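Local coordinates for xylosidase (Xanthomonas axonopodis pv. citri, PDB 6XN2), which probably hydrolyses xylo-oligosaccharides as a family 43 glycoside hydrolase, and is caught here with xylose units in its active site, at residues A84-L89 against L131-K136; F142-A147 against I169-L174. All coordinates share one frame; numbering follows the deposited sequence.

Interaction 1 and interaction 2 are close neighbours, with their centres about 9 Å apart. The segments of interaction 1 both come before those of interaction 2 in the chain. They share one antiparallel sheet, in which strands 128-136 and 142-149 are neighbours, probably hydrogen-bonded through Leu131 N to Ala147 O and Gly145 N to Phe133 O. Interaction 1 joins this sheet to the preceding one, through strand 85-91. Interaction 2 joins it to the run leading into strand 172-175 of the next sheet. Together they tie three successive sheets of the propeller. Interaction 2 supplies Ile169 and Asp170 to the sugar pocket, while interaction 1 lies just behind the pocket wall.

Interaction 1: residues A84-L89 against L131-K136; sequences ADYHVL and LYFPAK
Two successive blades of the family 43 five-bladed beta-propeller meet here, strand 85-91 of one facing strand 128-136 of the next. The segments run nearly antiparallel, their axes at 154°, but stay 10.2 Å apart at closest approach. They belong to different sheets, and no hydrogen bond joins them. Side chains fill the gap.

Tyr86 carries the contact. A chi1 of -63° swings its ring away from its own carbonyl and across to strand 128-136. The CD2-CE2 side of the ring and the OH do the touching. CE2 comes to 3.4 Å from Phe133 CB, and CD2 meets the methyl CD2 of Leu131 at 4.1 Å. The hydroxyl OH lies 3.3 Å from Phe133 CB and 3.9 Å from Pro134 CD. The Tyr86 and Phe133 rings are oblique to each other, with planes at 61° and centroids 6.0 Å apart. Phe133 sets out toward Tyr86, but its ring turns aside and packs on Leu105 of strand 99-106. Leu131 also touches Tyr63 of strand 59-67.

The polar end of Tyr86 is held by the backbone: its OH is hydrogen-bonded to Trp118 O. Trp118 belongs to the xylose pocket and also touches Pro134. The hydroxyl, buried against apolar atoms of strand 128-136, is thus satisfied by a loop carbonyl, and that bond fixes where the ring end lies beside a pocket residue.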
loop_
_atom_site.group_PDB
_atom_site.type_symbol
_atom_site.label_atom_id
_atom_site.label_comp_id
_atom_site.label_asym_id
_atom_site.label_seq_id
_atom_site.Cartn_x
_atom_site.Cartn_y
_atom_site.Cartn_z
ATOM N N ALA A 84 14.382 5.516 -6.266
ATOM C CA ALA A 84 14.375 6.433 -7.404
ATOM C C ALA A 84 13.625 5.893 -8.612
ATOM O O ALA A 84 13.445 6.605 -9.596
ATOM C CB ALA A 84 15.806 6.775 -7.805
ATOM N N ASP A 85 13.224 4.637 -8.549
ATOM C CA ASP A 85 12.646 4.016 -9.763
ATOM C C ASP A 85 11.677 2.890 -9.416
ATOM O O ASP A 85 11.633 2.479 -8.285
ATOM C CB ASP A 85 13.779 3.454 -10.615
ATOM C CG ASP A 85 14.407 2.211 -10.019
ATOM O OD1 ASP A 85 13.925 1.161 -10.308
ATOM O OD2 ASP A 85 15.350 2.336 -9.267
ATOM N N TYR A 86 10.952 2.421 -10.421
ATOM C CA TYR A 86 10.026 1.361 -10.248
ATOM C C TYR A 86 10.197 0.279 -11.282
ATOM O O TYR A 86 10.453 0.537 -12.406
ATOM C CB TYR A 86 8.590 1.868 -10.362
ATOM C CG TYR A 86 8.186 2.855 -9.318
ATOM C CD1 TYR A 86 8.240 2.540 -8.001
ATOM C CD2 TYR A 86 7.748 4.087 -9.657
ATOM C CE1 TYR A 86 7.887 3.434 -7.049
ATOM C CE2 TYR A 86 7.388 4.993 -8.709
ATOM C CZ TYR A 86 7.464 4.658 -7.401
ATOM O OH TYR A 86 7.127 5.557 -6.449
ATOM N N HIS A 87 10.057 -0.942 -10.809
ATOM C CA HIS A 87 10.016 -2.091 -11.729
ATOM C C HIS A 87 8.599 -2.650 -11.732
ATOM O O HIS A 87 7.825 -2.303 -10.882
ATOM C CB HIS A 87 10.952 -3.201 -11.275
ATOM C CG HIS A 87 12.383 -2.930 -11.533
ATOM N ND1 HIS A 87 13.175 -3.794 -12.210
ATOM C CD2 HIS A 87 13.163 -1.906 -11.189
ATOM C CE1 HIS A 87 14.377 -3.308 -12.275
ATOM N NE2 HIS A 87 14.390 -2.168 -11.668
ATOM N N VAL A 88 8.311 -3.496 -12.696
ATOM C CA VAL A 88 7.057 -4.206 -12.713
ATOM C C VAL A 88 7.336 -5.704 -12.702
ATOM O O VAL A 88 8.153 -6.145 -13.403
ATOM C CB VAL A 88 6.179 -3.825 -13.898
ATOM C CG1 VAL A 88 4.911 -4.622 -13.899
ATOM C CG2 VAL A 88 5.852 -2.365 -13.838
ATOM N N LEU A 89 6.669 -6.456 -11.857
ATOM C CA LEU A 89 6.854 -7.899 -11.794
ATOM C C LEU A 89 5.596 -8.604 -12.284
ATOM O O LEU A 89 4.505 -8.046 -12.222
ATOM C CB LEU A 89 7.192 -8.338 -10.364
ATOM C CG LEU A 89 8.270 -7.518 -9.649
ATOM C CD1 LEU A 89 8.417 -7.941 -8.180
ATOM C CD2 LEU A 89 9.603 -7.626 -10.361
ATOM N N LEU A 131 0.250 4.314 -13.681
ATOM C CA LEU A 131 1.086 4.041 -12.536
ATOM C C LEU A 131 1.011 5.203 -11.576
ATOM O O LEU A 131 1.426 6.245 -11.890
ATOM C CB LEU A 131 2.526 3.765 -12.947
ATOM C CG LEU A 131 3.532 3.361 -11.875
ATOM C CD1 LEU A 131 3.099 2.116 -11.175
ATOM C CD2 LEU A 131 4.892 3.131 -12.451
ATOM N N TYR A 132 0.410 4.995 -10.424
ATOM C CA TYR A 132 0.285 6.030 -9.403
ATOM C C TYR A 132 1.420 5.901 -8.401
ATOM O O TYR A 132 1.693 4.807 -7.924
ATOM C CB TYR A 132 -1.065 5.927 -8.686
ATOM C CG TYR A 132 -2.224 6.084 -9.620
ATOM C CD1 TYR A 132 -2.678 5.010 -10.378
ATOM C CD2 TYR A 132 -2.860 7.313 -9.763
ATOM C CE1 TYR A 132 -3.736 5.157 -11.254
ATOM C CE2 TYR A 132 -3.918 7.471 -10.635
ATOM C CZ TYR A 132 -4.352 6.392 -11.376
ATOM O OH TYR A 132 -5.405 6.544 -12.241
ATOM N N PHE A 133 2.079 7.009 -8.081
ATOM C CA PHE A 133 3.238 6.949 -7.194
ATOM C C PHE A 133 3.395 8.200 -6.340
ATOM O O PHE A 133 3.127 9.313 -6.800
ATOM C CB PHE A 133 4.517 6.722 -8.013
ATOM C CG PHE A 133 4.845 7.856 -8.948
ATOM C CD1 PHE A 133 4.223 7.953 -10.181
ATOM C CD2 PHE A 133 5.775 8.821 -8.593
ATOM C CE1 PHE A 133 4.513 8.995 -11.043
ATOM C CE2 PHE A 133 6.064 9.874 -9.456
ATOM C CZ PHE A 133 5.442 9.952 -10.678
ATOM N N PRO A 134 3.833 8.021 -5.085
ATOM C CA PRO A 134 4.177 9.156 -4.235
ATOM C C PRO A 134 5.650 9.525 -4.400
ATOM O O PRO A 134 6.528 8.650 -4.449
ATOM C CB PRO A 134 3.888 8.628 -2.831
ATOM C CG PRO A 134 4.245 7.158 -2.929
ATOM C CD PRO A 134 3.991 6.739 -4.375
ATOM N N ALA A 135 5.924 10.815 -4.511
ATOM C CA ALA A 135 7.302 11.276 -4.538
ATOM C C ALA A 135 7.381 12.626 -3.858
ATOM O O ALA A 135 6.362 13.279 -3.634
ATOM C CB ALA A 135 7.828 11.348 -5.971
ATOM N N LYS A 136 8.597 13.038 -3.534
ATOM C CA LYS A 136 8.819 14.259 -2.784
ATOM C C LYS A 136 9.303 15.376 -3.707
ATOM O O LYS A 136 10.239 15.181 -4.486
ATOM C CB LYS A 136 9.832 13.992 -1.669
ATOM C CG LYS A 136 9.946 15.098 -0.653
ATOM C CD LYS A 136 10.780 14.662 0.545
ATOM C CE LYS A 136 9.924 13.975 1.595
ATOM N NZ LYS A 136 10.786 13.301 2.609
#

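Interaction 2: residues F142-A147 against I169-L174; sequences FQIGVA and IDPAVL. With XYP (beta-D-xylopyranose), chain E.
Ile169 sets its methyl CG2 over one face of the Phe142 ring in a CH-pi contact. The methyl lies 3.6 Å from the ring centroid and 16° off the ring normal. It sits nearest the root of the ring, 3.5 Å from Phe142 CG. The other branch of Ile169 points to the sugar: the first torsion turns CG1 toward the pocket, and CD1 comes to 3.9 Å from O2 of the xylose. One side chain thus packs on strand 142-149 and lines the pocket.

Further along, Ile144 CD1 meets Pro171 CB at 4.0 Å, the two side chains running alongside each other and pointing opposite ways. Between Ile169 and Pro171, Asp170 turns away from strand 142-149. Its carboxylate takes a pair of hydrogen bonds from the xylose, O3 to OD1 at 2.8 Å and O2 to OD2 at 2.9 Å. Asp50, Glu257 and the backbone N of Ala119 are also hydrogen-bonded to the xylose.

In the family 43 beta-propeller, this run leads into strand 172-175, the first strand of the next sheet. Asp170 sits in the left-handed helical region (phi 59°, psi 59°) between two extended neighbours. The chain turns there, and the carboxylate leaves on the sugar side while Ile169 and Pro171 meet strand 142-149.

Behind these contacts, Phe142 meets the ring of Trp118, another pocket residue. Pro171 packs on Pro134 and Leu183, and Ile144 on Phe185.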
loop_
_atom_site.group_PDB
_atom_site.type_symbol
_atom_site.label_atom_id
_atom_site.label_comp_id
_atom_site.label_asym_id
_atom_site.label_seq_id
_atom_site.Cartn_x
_atom_site.Cartn_y
_atom_site.Cartn_z
ATOM N N PHE A 142 5.684 15.657 0.025
ATOM C CA PHE A 142 5.176 14.525 -0.757
ATOM C C PHE A 142 3.908 14.898 -1.508
ATOM O O PHE A 142 3.041 15.602 -0.983
ATOM C CB PHE A 142 4.878 13.317 0.138
ATOM C CG PHE A 142 6.064 12.421 0.393
ATOM C CD1 PHE A 142 6.698 11.768 -0.656
ATOM C CD2 PHE A 142 6.514 12.196 1.683
ATOM C CE1 PHE A 142 7.774 10.933 -0.426
ATOM C CE2 PHE A 142 7.581 11.357 1.918
ATOM C CZ PHE A 142 8.212 10.726 0.863
ATOM N N GLN A 143 3.734 14.327 -2.672
ATOM C CA GLN A 143 2.538 14.432 -3.476
ATOM C C GLN A 143 2.449 13.149 -4.308
ATOM O O GLN A 143 3.334 12.377 -4.367
ATOM C CB GLN A 143 2.496 15.670 -4.356
ATOM C CG GLN A 143 1.863 16.886 -3.734
ATOM C CD GLN A 143 1.501 17.946 -4.745
ATOM O OE1 GLN A 143 2.275 18.777 -5.046
ATOM N NE2 GLN A 143 0.325 17.895 -5.242
ATOM N N ILE A 144 1.331 12.950 -4.934
ATOM C CA ILE A 144 1.115 11.749 -5.704
ATOM C C ILE A 144 1.025 12.116 -7.172
ATOM O O ILE A 144 0.224 12.965 -7.554
ATOM C CB ILE A 144 -0.154 11.025 -5.242
ATOM C CG1 ILE A 144 0.069 10.500 -3.825
ATOM C CG2 ILE A 144 -0.498 9.886 -6.198
ATOM C CD1 ILE A 144 -1.164 9.988 -3.188
ATOM N N GLY A 145 1.892 11.510 -7.978
ATOM C CA GLY A 145 1.867 11.717 -9.412
ATOM C C GLY A 145 1.347 10.484 -10.123
ATOM O O GLY A 145 1.137 9.441 -9.505
ATOM N N VAL A 146 1.123 10.599 -11.422
ATOM C CA VAL A 146 0.711 9.440 -12.198
ATOM C C VAL A 146 1.523 9.385 -13.499
ATOM O O VAL A 146 1.998 10.412 -14.001
ATOM C CB VAL A 146 -0.827 9.454 -12.474
ATOM C CG1 VAL A 146 -1.209 10.620 -13.379
ATOM C CG2 VAL A 146 -1.300 8.123 -13.062
ATOM N N ALA A 147 1.706 8.175 -14.015
ATOM C CA ALA A 147 2.401 7.949 -15.275
ATOM C C ALA A 147 1.567 7.020 -16.153
ATOM O O ALA A 147 0.906 6.110 -15.651
ATOM C CB ALA A 147 3.778 7.372 -15.021
ATOM N N ILE A 169 1.376 10.186 1.018
ATOM C CA ILE A 169 1.867 9.058 0.249
ATOM C C ILE A 169 0.956 7.862 0.079
ATOM O O ILE A 169 -0.208 7.960 0.289
ATOM C CB ILE A 169 3.113 8.507 0.976
ATOM C CG1 ILE A 169 2.792 8.195 2.417
ATOM C CG2 ILE A 169 4.221 9.495 1.042
ATOM C CD1 ILE A 169 3.899 7.494 3.155
ATOM N N ASP A 170 1.531 6.767 -0.428
ATOM C CA ASP A 170 0.881 5.457 -0.446
ATOM C C ASP A 170 -0.457 5.382 -1.187
ATOM O O ASP A 170 -1.471 4.978 -0.605
ATOM C CB ASP A 170 0.698 4.975 0.995
ATOM C CG ASP A 170 2.016 4.644 1.656
ATOM O OD1 ASP A 170 3.067 4.834 0.991
ATOM O OD2 ASP A 170 2.012 4.191 2.825
ATOM N N PRO A 171 -0.467 5.705 -2.458
ATOM C CA PRO A 171 -1.740 5.607 -3.151
ATOM C C PRO A 171 -2.206 4.198 -3.382
ATOM O O PRO A 171 -1.421 3.317 -3.525
ATOM C CB PRO A 171 -1.425 6.193 -4.509
ATOM C CG PRO A 171 -0.003 5.911 -4.702
ATOM C CD PRO A 171 0.614 6.055 -3.360
ATOM N N ALA A 172 -3.505 4.017 -3.345
ATOM C CA ALA A 172 -4.111 2.749 -3.742
ATOM C C ALA A 172 -5.330 3.057 -4.594
ATOM O O ALA A 172 -6.210 3.808 -4.170
ATOM C CB ALA A 172 -4.499 1.916 -2.526
ATOM N N VAL A 173 -5.383 2.492 -5.795
ATOM C CA VAL A 173 -6.505 2.774 -6.685
ATOM C C VAL A 173 -7.407 1.555 -6.833
ATOM O O VAL A 173 -6.995 0.517 -7.362
ATOM C CB VAL A 173 -6.037 3.226 -8.068
ATOM C CG1 VAL A 173 -7.230 3.398 -8.987
ATOM C CG2 VAL A 173 -5.265 4.524 -7.948
ATOM N N LEU A 174 -8.636 1.686 -6.345
ATOM C CA LEU A 174 -9.604 0.602 -6.411
ATOM C C LEU A 174 -10.425 0.663 -7.693
ATOM O O LEU A 174 -11.101 1.659 -7.964
ATOM C CB LEU A 174 -10.532 0.646 -5.196
ATOM C CG LEU A 174 -11.805 -0.200 -5.313
ATOM C CD1 LEU A 174 -11.465 -1.684 -5.341
ATOM C CD2 LEU A 174 -12.796 0.124 -4.209
HETATM O O1 XYP E . 6.961 4.591 5.398
HETATM C C1 XYP E . 7.102 3.651 4.358
HETATM C C2 XYP E . 6.153 4.031 3.242
HETATM C C3 XYP E . 6.493 3.368 1.945
HETATM C C4 XYP E . 7.971 3.515 1.650
HETATM C C5 XYP E . 8.762 2.980 2.808
HETATM O O2 XYP E . 4.803 3.694 3.531
HETATM O O3 XYP E . 5.717 4.087 1.033
HETATM O O4 XYP E . 8.309 2.766 0.526
HETATM O O5 XYP E . 8.453 3.683 3.977
#